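Local coordinates for protein possible metal-dependent hydrolase (Veillonella parvula, PDB 3RPC) that is probably a metal-dependent hydrolase of the metallo-beta-lactamase superfamily, carrying two zinc ions in its metal centre, at residues 56-59 with 60-63; 100-103 with 104-108; 155-158 with 159-162. One frame throughout, in Å; residues are numbered along the deposited sequence.

Contact 1 of 3, residues 56-59 with 60-63; sequences LSMD and DLLS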
loop_
_atom_site.group_PDB
_atom_site.type_symbol
_atom_site.label_atom_id
_atom_site.label_comp_id
_atom_site.label_asym_id
_atom_site.label_seq_id
_atom_site.Cartn_x
_atom_site.Cartn_y
_atom_site.Cartn_z
ATOM N N LEU A 56 1.407 -34.536 3.957
ATOM C CA LEU A 56 2.569 -35.181 4.558
ATOM C C LEU A 56 2.478 -35.119 6.071
ATOM O O LEU A 56 1.696 -34.349 6.625
ATOM C CB LEU A 56 3.862 -34.532 4.058
ATOM C CG LEU A 56 4.240 -33.132 4.544
ATOM C CD1 LEU A 56 5.567 -32.716 3.932
ATOM C CD2 LEU A 56 3.158 -32.092 4.228
ATOM N N SER A 57 3.265 -35.957 6.741
ATOM C CA SER A 57 3.304 -35.967 8.198
ATOM C C SER A 57 3.901 -34.673 8.727
ATOM O O SER A 57 4.680 -33.999 8.044
ATOM C CB SER A 57 4.140 -37.149 8.699
ATOM O OG SER A 57 5.508 -36.914 8.425
HETATM N N MSE A 58 3.539 -34.329 9.953
HETATM C CA MSE A 58 4.051 -33.115 10.572
HETATM C C MSE A 58 5.578 -33.150 10.650
HETATM O O MSE A 58 6.249 -32.130 10.477
HETATM C CB MSE A 58 3.438 -32.920 11.959
HETATM C CG MSE A 58 3.806 -31.607 12.614
HETATM SE SE MSE A 58 3.139 -30.037 11.663
HETATM C CE MSE A 58 1.242 -30.381 11.791
ATOM N N ASP A 59 6.132 -34.327 10.900
ATOM C CA ASP A 59 7.580 -34.451 10.950
ATOM C C ASP A 59 8.225 -34.063 9.627
ATOM O O ASP A 59 9.208 -33.319 9.604
ATOM C CB ASP A 59 7.997 -35.870 11.322
ATOM C CG ASP A 59 9.497 -36.057 11.267
ATOM O OD1 ASP A 59 10.190 -35.514 12.155
ATOM O OD2 ASP A 59 9.983 -36.737 10.336
ATOM N N ASP A 60 7.670 -34.567 8.527
ATOM C CA ASP A 60 8.205 -34.260 7.205
ATOM C C ASP A 60 7.979 -32.793 6.868
ATOM O O ASP A 60 8.828 -32.150 6.255
ATOM C CB ASP A 60 7.592 -35.169 6.137
ATOM C CG ASP A 60 8.194 -36.564 6.149
ATOM O OD1 ASP A 60 7.786 -37.402 5.317
ATOM O OD2 ASP A 60 9.084 -36.820 6.990
ATOM N N LEU A 61 6.839 -32.263 7.287
ATOM C CA LEU A 61 6.534 -30.860 7.025
ATOM C C LEU A 61 7.565 -29.964 7.698
ATOM O O LEU A 61 8.084 -29.029 7.089
ATOM C CB LEU A 61 5.121 -30.528 7.510
ATOM C CG LEU A 61 4.557 -29.138 7.185
ATOM C CD1 LEU A 61 3.035 -29.180 7.177
ATOM C CD2 LEU A 61 5.060 -28.098 8.163
ATOM N N LEU A 62 7.883 -30.253 8.957
ATOM C CA LEU A 62 8.723 -29.341 9.724
ATOM C C LEU A 62 10.220 -29.571 9.543
ATOM O O LEU A 62 11.019 -28.706 9.889
ATOM C CB LEU A 62 8.381 -29.437 11.214
ATOM C CG LEU A 62 6.972 -29.005 11.618
ATOM C CD1 LEU A 62 6.733 -29.311 13.088
ATOM C CD2 LEU A 62 6.762 -27.529 11.320
ATOM N N SER A 63 10.589 -30.725 8.991
ATOM C CA SER A 63 11.975 -31.211 9.037
ATOM C C SER A 63 13.083 -30.170 8.822
ATOM O O SER A 63 13.863 -29.887 9.740
ATOM C CB SER A 63 12.171 -32.417 8.100
ATOM O OG SER A 63 11.598 -32.193 6.821
#
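The first turn of helix 58-62 is wound by two backbone hydrogen bonds, Leu61 N to Ser57 O and Leu62 N to Met58 O, both of 2.9 Å. Ser57 stands just before the helix, at its N-cap position. Its OG lies between its own backbone N and carbonyl carbon (chi1 71°), a setting from which the hydroxyl reaches forward to accept the N-H of Asp60. That capping bond, from Asp60 N to Ser57 OG, is 3.2 Å long and fairly straight, with 162° at the hydrogen. It supplies an acceptor to an amide that has no preceding helical turn to bond to.

One residue earlier, Leu56 folds back against the same turn. Its CD1 lies over the backbone of Leu61, 3.6 Å from Leu61 N, and its CG comes within 4.0 Å of Leu61 CB. The two leucine side chains cross at about a right angle, and both also touch Ile10 of strand 6-11. Along another flank, the selenomethionine Met58 runs past Leu62: its CG is 3.8 Å from Leu62 CD1, and the selenium lies near the same methyl. Bends at chi2 and chi3 curl the Met58 chain, which also packs on Thr81 and Ser85 of helix 80-85.

Asp59 and Asp60 have their carboxylate planes turned 48° apart, with Asp59 OD2 and Asp60 OD2 separated by 3.5 Å. Their mutual repulsion is probably eased by exposure to solvent and by the positive end of the helix dipole. At the far end, Ser63 OG donates to Asp60 O from above the carbonyl plane. Serine N-cap and flanking Leu56-Leu61 contact together form a capped helix start with a hydrophobic staple, the apolar clasp between the residue before the N-cap and the fourth residue after the N-cap.

Contact 2 of 3, residues 100-103 with 104-108; sequences KELI and TSQGF
Helix 97-105, the connecting helix of the beta-alpha-beta unit between strands 92-94 and 111-113, ends where Ile103 and Phe108 meet across a reversing turn. Ile103 CG2 rests 3.6 Å from Phe108 CD2, while Ile103 O lies at the edge of the ring, in its plane. The same carbonyl accepts from Gln106 N at 3.0 Å, the donor standing well above the carbonyl plane, and takes a weak bond from Phe108 N at 3.4 Å. Inside the turn, Gly107 N bonds to Thr104 O at 3.0 Å. These last two bonds, nested one within the other around a glycine of positive phi (106°), define a Schellman motif, and the Ile103-Phe108 contact is its usual apolar companion. Phe108 also meets Trp78 edge to face.

One turn back, Thr104 N and Thr104 OG1 both donate to Lys100 O at 2.8 Å, the first nearly along the carbonyl axis, the second from above the plane. OG1 sits beside its own backbone N (chi1 -63°), which brings hydroxyl and N-H to one carbonyl. The Gln106 amide is laid across Leu102, its NE2 3.7 Å from Leu102 CD1; its OE1, near Ile103 CG1, is held by the indole N-H of Trp78.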
loop_
_atom_site.group_PDB
_atom_site.type_symbol
_atom_site.label_atom_id
_atom_site.label_comp_id
_atom_site.label_asym_id
_atom_site.label_seq_id
_atom_site.Cartn_x
_atom_site.Cartn_y
_atom_site.Cartn_z
ATOM N N LYS A 100 3.521 -8.928 14.888
ATOM C CA LYS A 100 4.647 -9.297 15.744
ATOM C C LYS A 100 4.173 -9.462 17.181
ATOM O O LYS A 100 4.530 -10.430 17.853
ATOM C CB LYS A 100 5.797 -8.280 15.677
ATOM C CG LYS A 100 6.874 -8.559 16.733
ATOM C CD LYS A 100 8.187 -7.895 16.403
ATOM C CE LYS A 100 9.209 -8.161 17.516
ATOM N NZ LYS A 100 10.572 -7.704 17.137
ATOM N N GLU A 101 3.358 -8.530 17.656
ATOM C CA GLU A 101 2.894 -8.605 19.041
ATOM C C GLU A 101 2.061 -9.853 19.259
ATOM O O GLU A 101 2.202 -10.541 20.283
ATOM C CB GLU A 101 2.104 -7.358 19.419
ATOM C CG GLU A 101 2.981 -6.121 19.583
ATOM C CD GLU A 101 2.176 -4.862 19.829
ATOM O OE1 GLU A 101 0.929 -4.939 19.813
ATOM O OE2 GLU A 101 2.791 -3.795 20.034
ATOM N N LEU A 102 1.210 -10.171 18.292
ATOM C CA LEU A 102 0.386 -11.361 18.416
ATOM C C LEU A 102 1.251 -12.613 18.504
ATOM O O LEU A 102 1.101 -13.435 19.413
ATOM C CB LEU A 102 -0.564 -11.476 17.226
ATOM C CG LEU A 102 -1.460 -12.717 17.262
ATOM C CD1 LEU A 102 -2.376 -12.694 18.484
ATOM C CD2 LEU A 102 -2.269 -12.841 15.977
ATOM N N ILE A 103 2.160 -12.759 17.549
ATOM C CA ILE A 103 2.954 -13.982 17.455
ATOM C C ILE A 103 3.960 -14.115 18.610
ATOM O O ILE A 103 4.196 -15.217 19.109
ATOM C CB ILE A 103 3.586 -14.124 16.046
ATOM C CG1 ILE A 103 2.462 -14.354 15.024
ATOM C CG2 ILE A 103 4.598 -15.268 16.015
ATOM C CD1 ILE A 103 2.919 -14.413 13.570
ATOM N N THR A 104 4.526 -12.993 19.044
ATOM C CA THR A 104 5.341 -12.964 20.256
ATOM C C THR A 104 4.536 -13.447 21.462
ATOM O O THR A 104 5.047 -14.199 22.298
ATOM C CB THR A 104 5.841 -11.547 20.567
ATOM O OG1 THR A 104 6.705 -11.095 19.515
ATOM C CG2 THR A 104 6.614 -11.543 21.892
ATOM N N SER A 105 3.283 -13.008 21.562
ATOM C CA SER A 105 2.451 -13.402 22.701
ATOM C C SER A 105 2.160 -14.901 22.660
ATOM O O SER A 105 1.751 -15.495 23.659
ATOM C CB SER A 105 1.138 -12.615 22.748
ATOM O OG SER A 105 0.207 -13.071 21.768
ATOM N N GLN A 106 2.366 -15.500 21.489
ATOM C CA GLN A 106 2.126 -16.922 21.291
ATOM C C GLN A 106 3.384 -17.757 21.552
ATOM O O GLN A 106 3.391 -18.968 21.337
ATOM C CB GLN A 106 1.538 -17.167 19.891
ATOM C CG GLN A 106 0.133 -16.567 19.739
ATOM C CD GLN A 106 -0.354 -16.459 18.300
ATOM O OE1 GLN A 106 0.423 -16.550 17.348
ATOM N NE2 GLN A 106 -1.658 -16.262 18.140
ATOM N N GLY A 107 4.442 -17.106 22.032
ATOM C CA GLY A 107 5.614 -17.824 22.507
ATOM C C GLY A 107 6.824 -17.776 21.595
ATOM O O GLY A 107 7.877 -18.301 21.932
ATOM N N PHE A 108 6.683 -17.154 20.430
ATOM C CA PHE A 108 7.796 -17.076 19.485
ATOM C C PHE A 108 8.780 -15.972 19.870
ATOM O O PHE A 108 8.393 -14.828 20.082
ATOM C CB PHE A 108 7.250 -16.942 18.050
ATOM C CG PHE A 108 6.507 -18.172 17.603
ATOM C CD1 PHE A 108 7.182 -19.220 16.992
ATOM C CD2 PHE A 108 5.146 -18.318 17.854
ATOM C CE1 PHE A 108 6.513 -20.375 16.619
ATOM C CE2 PHE A 108 4.474 -19.478 17.487
ATOM C CZ PHE A 108 5.157 -20.503 16.867
#

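Contact 3 of 3, residues 155-158 with 159-162; sequences FEAA and DEPT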
loop_
_atom_site.group_PDB
_atom_site.type_symbol
_atom_site.label_atom_id
_atom_site.label_comp_id
_atom_site.label_asym_id
_atom_site.label_seq_id
_atom_site.Cartn_x
_atom_site.Cartn_y
_atom_site.Cartn_z
ATOM N N PHE A 155 11.407 -12.433 -2.788
ATOM C CA PHE A 155 12.639 -13.083 -2.321
ATOM C C PHE A 155 13.705 -12.959 -3.414
ATOM O O PHE A 155 13.483 -13.374 -4.553
ATOM C CB PHE A 155 12.429 -14.580 -2.031
ATOM C CG PHE A 155 11.374 -14.883 -0.997
ATOM C CD1 PHE A 155 11.735 -15.246 0.296
ATOM C CD2 PHE A 155 10.030 -14.848 -1.323
ATOM C CE1 PHE A 155 10.770 -15.558 1.241
ATOM C CE2 PHE A 155 9.055 -15.159 -0.378
ATOM C CZ PHE A 155 9.426 -15.506 0.908
ATOM N N GLU A 156 14.854 -12.384 -3.070
ATOM C CA GLU A 156 15.971 -12.253 -4.001
ATOM C C GLU A 156 17.217 -12.896 -3.413
ATOM O O GLU A 156 17.437 -12.833 -2.207
ATOM C CB GLU A 156 16.267 -10.783 -4.278
ATOM C CG GLU A 156 15.153 -10.059 -4.992
ATOM C CD GLU A 156 15.424 -8.574 -5.127
ATOM O OE1 GLU A 156 16.200 -8.032 -4.311
ATOM O OE2 GLU A 156 14.872 -7.950 -6.051
ATOM N N ALA A 157 18.031 -13.508 -4.266
ATOM C CA ALA A 157 19.317 -14.056 -3.831
ATOM C C ALA A 157 20.218 -14.239 -5.045
ATOM O O ALA A 157 19.730 -14.400 -6.165
ATOM C CB ALA A 157 19.122 -15.382 -3.095
ATOM N N ALA A 158 21.529 -14.217 -4.826
ATOM C CA ALA A 158 22.486 -14.288 -5.925
ATOM C C ALA A 158 22.313 -15.541 -6.771
ATOM O O ALA A 158 22.320 -16.657 -6.247
ATOM C CB ALA A 158 23.910 -14.212 -5.388
ATOM N N ASP A 159 22.141 -15.348 -8.079
ATOM C CA ASP A 159 22.074 -16.456 -9.032
ATOM C C ASP A 159 20.845 -17.329 -8.840
ATOM O O ASP A 159 20.802 -18.464 -9.320
ATOM C CB ASP A 159 23.337 -17.310 -8.940
ATOM C CG ASP A 159 24.597 -16.492 -9.099
ATOM O OD1 ASP A 159 24.660 -15.675 -10.043
ATOM O OD2 ASP A 159 25.516 -16.653 -8.273
ATOM N N GLU A 160 19.846 -16.792 -8.147
ATOM C CA GLU A 160 18.607 -17.517 -7.920
ATOM C C GLU A 160 17.460 -16.759 -8.576
ATOM O O GLU A 160 17.528 -15.542 -8.727
ATOM C CB GLU A 160 18.334 -17.648 -6.418
ATOM C CG GLU A 160 19.436 -18.337 -5.620
ATOM C CD GLU A 160 19.602 -19.785 -6.026
ATOM O OE1 GLU A 160 18.669 -20.335 -6.652
ATOM O OE2 GLU A 160 20.667 -20.371 -5.733
ATOM N N PRO A 161 16.391 -17.474 -8.960
ATOM C CA PRO A 161 15.220 -16.768 -9.480
ATOM C C PRO A 161 14.639 -15.872 -8.402
ATOM O O PRO A 161 14.583 -16.256 -7.237
ATOM C CB PRO A 161 14.234 -17.903 -9.806
ATOM C CG PRO A 161 14.678 -19.055 -8.942
ATOM C CD PRO A 161 16.180 -18.933 -8.872
ATOM N N THR A 162 14.228 -14.671 -8.788
ATOM C CA THR A 162 13.494 -13.815 -7.881
ATOM C C THR A 162 12.079 -14.359 -7.783
ATOM O O THR A 162 11.437 -14.616 -8.798
ATOM C CB THR A 162 13.479 -12.379 -8.391
ATOM O OG1 THR A 162 14.809 -11.855 -8.323
ATOM C CG2 THR A 162 12.542 -11.518 -7.549
HETATM O O HOH W 1 15.476 -15.647 -4.563
HETATM O O HOH W 2 14.873 -9.054 -8.719
HETATM O O HOH W 3 16.947 -13.207 -7.152
#
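The aromatic ring of Phe155 leads away from 159-162 and meets the ring of Phe24, the two planes about 55° apart; Leu17, Ile19 and Leu125 also touch it. What Phe155 offers across the contact is its carbonyl O, which receives a CA-H contact from Thr162 CA at 3.4 Å and has Thr162 CG2 close by. The flat carboxylate of Glu156 lies beyond an extended chain that runs beside Thr162, both pointing the same way, with Glu156 CG 3.8 Å from Thr162 OG1. One carboxylate oxygen, OE1, forms a salt bridge with Arg126; the other, OE2, accepts from a water to which Thr162 OG1 donates.

The chain reverses here between the antiparallel strands 152-156 and 163-165, making a beta hairpin whose tip is a type II turn from Ala157 to Glu160. Glu160 N closes the turn on Ala157 O at 3.1 Å, lying above the carbonyl plane, and Asp159 takes the positive phi (66°) expected of the third residue in such a turn. Ala157 CB packs against Glu160 CG at 3.9 Å. Glu160 bends at chi2 (-65°); its OE1 is hydrogen-bonded to Thr5 OG1 and its OE2 forms a salt bridge with Lys20, which also bonds to Ala158 O.

Between the turn and the paired strands, waters bridge the two arms. One molecule joins two acceptors, donating to Pro161 O at 2.9 Å and, weakly, to Phe155 O. Another stands between a backbone donor and a backbone acceptor: it accepts from Ala157 N and donates to Glu160 O, and it donates as well to Thr162 OG1, at 2.8 Å. Thr162 OG1 is thus acceptor to one water and donor to another.

The three contacts follow one another along a single chain and none touches another. The centres of contacts 1 and 2 lie about 23 Å apart. Contact 3 is more remote, its centre about 26 Å from that of contact 1 and about 29 Å from that of contact 2. Each illustrates how neighbours in sequence settle the end of a secondary-structure element: contact 1 starts a helix, contact 2 ends one and contact 3 joins two strands. The two zinc ions share Asp168, with His72, His74 and His132 completing one site and Asp76, His77 and His226 the other. Contact 2 approaches this centre through Leu102, whose side chain is about 13 Å from a zinc ion and touches Thr73.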